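Local coordinates for glutathione S-transferase (Sulfitobacter, PDB 4GF0) that binds glutathione and probably transfers it to electrophilic substrates, at the interface of chains A and B. Sequence-based numbering; all coordinates share one arbitrary frame. Chains: chain A/B, Glutathione S-transferase.

The three contacts lie along the two-fold axis of the A and B pair. Contact 1 is in the middle. Its C-alpha centre is about 8 Å from that of contact 2 and about 9 Å from that of contact 3; contacts 2 and 3 are about 16 Å apart. Contacts 1 and 2 share A:Val108, A:Trp119 and B:Trp119. Contacts 1 and 3 share A:Met129 and B:Ala120. Helices 89-111 and 123-148 and the loop joining them supply the residues in both chains. Apolar packing, a ring stack and a polar clasp follow one another, consistent with the dimer usual for this family.

Contact 1: the interface of chains A and B. Residues chain A 108-109, 112, 119, 129, 136; chain B 112, 118-120, 129.
A:His112 and B:His112 meet across the two-fold axis from backbones just past the end of helix 89-111, with nearly the same helix-end turn in both chains. Their imidazoles reach tip to tip. A:His112 NE2 and B:His112 NE2 form a hydrogen bond of 2.8 Å. One NE2 would carry the hydrogen and the other accept it; the structure does not show which.

Each histidine ring also lies flat on the partner's indole. A:His112 stacks on the five-membered ring of B:Trp119 with planes 5° apart. B:His112 stacks likewise on A:Trp119, with planes 9° apart. The opposite face of A:His112 is covered by A:Trp119 CZ3 of its own chain, so the ring is sandwiched between two indoles. A:His112 ND1 donates to A:Val108 O at 2.7 Å, in the imidazole plane, which fixes the ring's rotation.

Beside the stack, the thioether A:Met129 SD touches the methyl B:Met129 CE at 3.6 Å. The two methionine side chains slide past each other; A:Met129 bends at its end (chi3 -67°), while B:Met129 is extended. A:Thr136 CG2 packs on B:Arg118 O. Water 1 links A:Met129 O to B:Trp119 O, and water 2 joins A:Trp119 O to B:Met129 O.

In the fold, segment 112-122, with its 3-10 helix 116-118, packs on the partner's same segment and against its helix 123-148, next to the end of helix 89-111.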
# COMPACT_ATOMS: atom_id res chain seq x y z
N VAL A 108 7.35 -0.76 -5.72
CA VAL A 108 7.63 0.50 -6.40
C VAL A 108 9.01 0.49 -7.07
O VAL A 108 9.15 0.96 -8.20
CB VAL A 108 7.48 1.71 -5.45
CG1 VAL A 108 8.06 2.98 -6.08
CG2 VAL A 108 6.00 1.90 -5.08
N ALA A 109 10.02 -0.06 -6.38
CA ALA A 109 11.35 -0.21 -6.98
C ALA A 109 11.29 -1.09 -8.22
O ALA A 109 11.90 -0.78 -9.25
CB ALA A 109 12.35 -0.77 -5.97
N HIS A 112 9.85 0.46 -11.52
CA HIS A 112 10.70 1.37 -12.29
C HIS A 112 11.43 0.66 -13.43
O HIS A 112 12.06 1.32 -14.28
CB HIS A 112 11.69 2.11 -11.39
CG HIS A 112 11.06 3.23 -10.62
ND1 HIS A 112 10.21 3.03 -9.55
CD2 HIS A 112 11.13 4.57 -10.80
CE1 HIS A 112 9.81 4.19 -9.09
NE2 HIS A 112 10.35 5.15 -9.83
N TRP A 119 6.41 8.16 -14.29
CA TRP A 119 7.01 9.27 -13.56
C TRP A 119 7.94 10.14 -14.40
O TRP A 119 8.41 11.17 -13.93
CB TRP A 119 7.78 8.75 -12.33
CG TRP A 119 6.95 7.89 -11.44
CD1 TRP A 119 5.99 8.30 -10.57
CD2 TRP A 119 7.01 6.46 -11.33
NE1 TRP A 119 5.44 7.21 -9.92
CE2 TRP A 119 6.06 6.07 -10.37
CE3 TRP A 119 7.78 5.47 -11.96
CZ2 TRP A 119 5.84 4.73 -10.02
CZ3 TRP A 119 7.58 4.15 -11.60
CH2 TRP A 119 6.61 3.79 -10.65
N MET A 129 16.59 4.68 -14.98
CA MET A 129 15.80 4.05 -13.92
C MET A 129 15.87 2.52 -14.01
O MET A 129 15.98 1.82 -13.00
CB MET A 129 14.34 4.54 -13.97
CG MET A 129 14.19 6.03 -13.61
SD MET A 129 12.48 6.62 -13.60
CE MET A 129 12.07 6.47 -15.34
N THR A 136 18.35 -1.29 -6.44
CA THR A 136 17.25 -0.93 -5.55
C THR A 136 16.55 -2.18 -4.99
O THR A 136 16.15 -2.20 -3.83
CB THR A 136 16.21 -0.00 -6.21
OG1 THR A 136 15.64 -0.65 -7.35
CG2 THR A 136 16.87 1.30 -6.64
N HIS B 112 8.82 11.64 -6.16
CA HIS B 112 9.74 11.82 -7.28
C HIS B 112 10.16 13.27 -7.45
O HIS B 112 11.03 13.56 -8.25
CB HIS B 112 9.13 11.32 -8.60
CG HIS B 112 9.13 9.83 -8.74
ND1 HIS B 112 8.24 9.01 -8.05
CD2 HIS B 112 9.89 9.00 -9.48
CE1 HIS B 112 8.47 7.75 -8.37
NE2 HIS B 112 9.47 7.72 -9.25
N ARG B 118 16.22 8.00 -5.34
CA ARG B 118 15.92 6.63 -4.93
C ARG B 118 15.92 5.69 -6.13
O ARG B 118 16.18 4.49 -5.99
CB ARG B 118 14.55 6.55 -4.27
CG ARG B 118 14.49 7.23 -2.92
CD ARG B 118 13.11 7.11 -2.34
NE ARG B 118 13.02 7.83 -1.07
CZ ARG B 118 11.89 8.21 -0.51
NH1 ARG B 118 10.73 7.94 -1.09
NH2 ARG B 118 11.92 8.87 0.64
N TRP B 119 15.63 6.23 -7.31
CA TRP B 119 15.36 5.38 -8.46
C TRP B 119 16.18 5.70 -9.70
O TRP B 119 16.08 4.99 -10.69
CB TRP B 119 13.88 5.44 -8.83
CG TRP B 119 12.95 5.11 -7.72
CD1 TRP B 119 12.67 3.87 -7.22
CD2 TRP B 119 12.15 6.03 -6.97
NE1 TRP B 119 11.74 3.96 -6.21
CE2 TRP B 119 11.41 5.27 -6.03
CE3 TRP B 119 11.99 7.42 -7.00
CZ2 TRP B 119 10.51 5.87 -5.13
CZ3 TRP B 119 11.10 8.01 -6.11
CH2 TRP B 119 10.37 7.23 -5.18
N ALA B 120 16.95 6.78 -9.65
CA ALA B 120 17.76 7.18 -10.80
C ALA B 120 19.05 7.83 -10.33
O ALA B 120 19.16 8.23 -9.17
CB ALA B 120 16.97 8.13 -11.69
N MET B 129 11.82 13.91 -14.01
CA MET B 129 10.91 13.60 -12.91
C MET B 129 10.23 14.84 -12.33
O MET B 129 9.01 14.86 -12.15
CB MET B 129 11.66 12.88 -11.78
CG MET B 129 12.06 11.45 -12.07
SD MET B 129 13.09 10.85 -10.73
CE MET B 129 13.43 9.18 -11.27
O HOH W 1 14.93 2.61 -10.64
O HOH W 2 7.84 12.43 -11.60

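Contact 2: the interface of chains A and B. Residues chain A 103-104, 108, 119; chain B 103-104, 108, 119.
Helix 89-111 of each chain, part of the all-helical C-terminal domain typical of the family, packs against its twin here. A:Val108 and B:Val108 meet tip to tip across the two-fold axis. The methyls A:Val108 CG2 and B:Val108 CG2 are 3.7 Å apart. The other branches also touch, A:Val108 CG1 to B:Val108 CG1 at 3.8 Å. In A:Val108, CG1 is anti to the backbone N (chi1 168°) and CG2 is beside that N. This turns both methyls toward the partner.

Each CG1 also rests against the partner's indole. B:Val108 CG1 lies 3.9 Å from A:Trp119 NE1, and the twin contact is alike. An alanine in place of A:Val108 would probably open a gap beside B:Val108 and leave the B:Trp119 indole less firmly backed.

One helical turn away, the serines pack through carbon. Their hydroxyls OG sit between the backbone N and the carbonyl carbon (chi1 65° in A:Ser104), which turns OG away and leaves CB facing the partner's carbonyl. No hydrogen bond crosses this patch. Its hold is therefore one of packing. A:Ser104 CB sits 3.4 Å from the backbone oxygen B:Ala103 O.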
# COMPACT_ATOMS: atom_id res chain seq x y z
N ALA A 103 4.13 -2.57 -0.68
CA ALA A 103 3.30 -1.70 -1.52
C ALA A 103 3.95 -0.37 -1.88
O ALA A 103 3.78 0.13 -3.00
CB ALA A 103 1.95 -1.43 -0.84
N SER A 104 4.70 0.21 -0.95
CA SER A 104 5.22 1.58 -1.09
C SER A 104 6.67 1.64 -1.54
O SER A 104 7.12 2.68 -2.07
CB SER A 104 5.08 2.32 0.24
OG SER A 104 5.90 1.73 1.24
N VAL A 108 7.35 -0.76 -5.72
CA VAL A 108 7.63 0.50 -6.40
C VAL A 108 9.01 0.49 -7.07
O VAL A 108 9.15 0.96 -8.20
CB VAL A 108 7.48 1.71 -5.45
CG1 VAL A 108 8.06 2.98 -6.08
CG2 VAL A 108 6.00 1.90 -5.08
N TRP A 119 6.41 8.16 -14.29
CA TRP A 119 7.01 9.27 -13.56
C TRP A 119 7.94 10.14 -14.40
O TRP A 119 8.41 11.17 -13.93
CB TRP A 119 7.78 8.75 -12.33
CG TRP A 119 6.95 7.89 -11.44
CD1 TRP A 119 5.99 8.30 -10.57
CD2 TRP A 119 7.01 6.46 -11.33
NE1 TRP A 119 5.44 7.21 -9.92
CE2 TRP A 119 6.06 6.07 -10.37
CE3 TRP A 119 7.78 5.47 -11.96
CZ2 TRP A 119 5.84 4.73 -10.02
CZ3 TRP A 119 7.58 4.15 -11.60
CH2 TRP A 119 6.61 3.79 -10.65
N ALA B 103 -0.33 5.07 -0.34
CA ALA B 103 1.01 4.55 -0.04
C ALA B 103 1.81 4.22 -1.29
O ALA B 103 3.02 4.45 -1.35
CB ALA B 103 0.91 3.30 0.85
N SER B 104 1.13 3.67 -2.30
CA SER B 104 1.80 3.06 -3.45
C SER B 104 1.83 3.96 -4.67
O SER B 104 2.65 3.75 -5.57
CB SER B 104 1.11 1.75 -3.83
OG SER B 104 -0.22 2.00 -4.26
N VAL B 108 4.03 8.14 -3.64
CA VAL B 108 5.13 7.79 -4.54
C VAL B 108 5.33 8.85 -5.63
O VAL B 108 6.46 9.26 -5.92
CB VAL B 108 4.91 6.39 -5.16
CG1 VAL B 108 5.95 6.11 -6.26
CG2 VAL B 108 4.99 5.33 -4.07
N TRP B 119 15.63 6.23 -7.31
CA TRP B 119 15.36 5.38 -8.46
C TRP B 119 16.18 5.70 -9.70
O TRP B 119 16.08 4.99 -10.69
CB TRP B 119 13.88 5.44 -8.83
CG TRP B 119 12.95 5.11 -7.72
CD1 TRP B 119 12.67 3.87 -7.22
CD2 TRP B 119 12.15 6.03 -6.97
NE1 TRP B 119 11.74 3.96 -6.21
CE2 TRP B 119 11.41 5.27 -6.03
CE3 TRP B 119 11.99 7.42 -7.00
CZ2 TRP B 119 10.51 5.87 -5.13
CZ3 TRP B 119 11.10 8.01 -6.11
CH2 TRP B 119 10.37 7.23 -5.18

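Contact 3: the interface of chains A and B. Residues chain A 120, 122, 124-125, 128-129; chain B 120, 122, 124-125, 128.
The first turns of helix 123-148 in the two chains meet here, each with the short loop that leads into it. A carboxylate from each helix is clasped by the start of the partner's helix. B:Asp128 OD2 accepts from the backbone A:Gln122 N at 2.7 Å, through its syn lone pair. The same oxygen takes the hydroxyl A:Ser125 OG at 2.7 Å, through its anti lone pair. Two donors thus grip one carboxylate oxygen.

The twin is close to this. A:Asp128 OD2 accepts from B:Ser125 OG at 2.6 Å on the anti side. B:Gln122 N, 2.8 Å from A:Asp128 OD2, comes on the syn side but 24° out of the carboxylate plane. A:Asp128 has CG anti to its backbone N (chi1 -177°), which carries the carboxylate across to the other chain. The nearby helix N-terminus would probably favour its negative charge.

The glutamine side chains differ. A:Gln122 is bent, while B:Gln122 is extended, which lets its amide oxygen reach water 3. That water joins B:Gln122 OE1 to A:Ser124 O. The methyls of A:Ala120 and B:Ala120 pack beside the opposing carboxylates.

The clasp lies at one end of the interface, where the paired 123-148 helices begin.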
# COMPACT_ATOMS: atom_id res chain seq x y z
N ALA A 120 8.21 9.71 -15.63
CA ALA A 120 9.14 10.40 -16.52
C ALA A 120 8.69 10.26 -17.96
O ALA A 120 7.86 9.41 -18.27
CB ALA A 120 10.56 9.86 -16.35
N GLN A 122 11.25 10.93 -20.79
CA GLN A 122 12.40 10.73 -21.68
C GLN A 122 12.97 9.31 -21.65
O GLN A 122 13.05 8.67 -20.60
CB GLN A 122 13.50 11.75 -21.38
CG GLN A 122 13.00 13.19 -21.36
CD GLN A 122 12.35 13.58 -22.67
OE1 GLN A 122 12.75 13.13 -23.75
NE2 GLN A 122 11.34 14.44 -22.59
N SER A 124 16.02 8.36 -22.10
CA SER A 124 17.24 8.34 -21.31
C SER A 124 16.90 8.16 -19.83
O SER A 124 17.62 7.48 -19.10
CB SER A 124 18.05 9.61 -21.53
OG SER A 124 17.29 10.74 -21.16
N SER A 125 15.81 8.78 -19.38
CA SER A 125 15.35 8.61 -18.00
C SER A 125 14.91 7.18 -17.75
O SER A 125 15.16 6.62 -16.68
CB SER A 125 14.20 9.57 -17.68
OG SER A 125 14.61 10.92 -17.81
N ASP A 128 18.04 5.01 -17.41
CA ASP A 128 18.65 5.30 -16.12
C ASP A 128 17.91 4.52 -15.03
O ASP A 128 18.52 3.78 -14.26
CB ASP A 128 18.57 6.81 -15.85
CG ASP A 128 19.26 7.22 -14.56
OD1 ASP A 128 19.88 6.37 -13.90
OD2 ASP A 128 19.19 8.42 -14.22
N MET A 129 16.59 4.68 -14.98
CA MET A 129 15.80 4.05 -13.92
C MET A 129 15.87 2.52 -14.01
O MET A 129 15.98 1.82 -13.00
CB MET A 129 14.34 4.54 -13.97
CG MET A 129 14.19 6.03 -13.61
SD MET A 129 12.48 6.62 -13.60
CE MET A 129 12.07 6.47 -15.34
N ALA B 120 16.95 6.78 -9.65
CA ALA B 120 17.76 7.18 -10.80
C ALA B 120 19.05 7.83 -10.33
O ALA B 120 19.16 8.23 -9.17
CB ALA B 120 16.97 8.13 -11.69
N GLN B 122 21.05 9.95 -12.87
CA GLN B 122 21.46 11.03 -13.77
C GLN B 122 20.69 12.32 -13.56
O GLN B 122 19.48 12.30 -13.40
CB GLN B 122 21.35 10.59 -15.23
CG GLN B 122 22.20 9.38 -15.57
CD GLN B 122 22.19 9.06 -17.05
OE1 GLN B 122 21.16 9.18 -17.72
NE2 GLN B 122 23.34 8.64 -17.57
N SER B 124 19.79 14.58 -15.55
CA SER B 124 18.76 14.73 -16.57
C SER B 124 17.50 13.95 -16.22
O SER B 124 16.39 14.38 -16.57
CB SER B 124 19.30 14.33 -17.95
OG SER B 124 19.84 13.02 -17.93
N SER B 125 17.64 12.82 -15.55
CA SER B 125 16.48 12.04 -15.11
C SER B 125 15.74 12.80 -14.02
O SER B 125 14.51 12.78 -13.96
CB SER B 125 16.90 10.66 -14.59
OG SER B 125 17.54 9.92 -15.61
N ASP B 128 13.61 15.55 -15.58
CA ASP B 128 12.45 14.87 -16.17
C ASP B 128 11.40 14.56 -15.10
O ASP B 128 10.22 14.91 -15.25
CB ASP B 128 12.91 13.58 -16.85
CG ASP B 128 11.87 12.98 -17.79
OD1 ASP B 128 10.71 13.43 -17.83
OD2 ASP B 128 12.24 12.02 -18.50
O HOH W 3 20.51 6.82 -19.14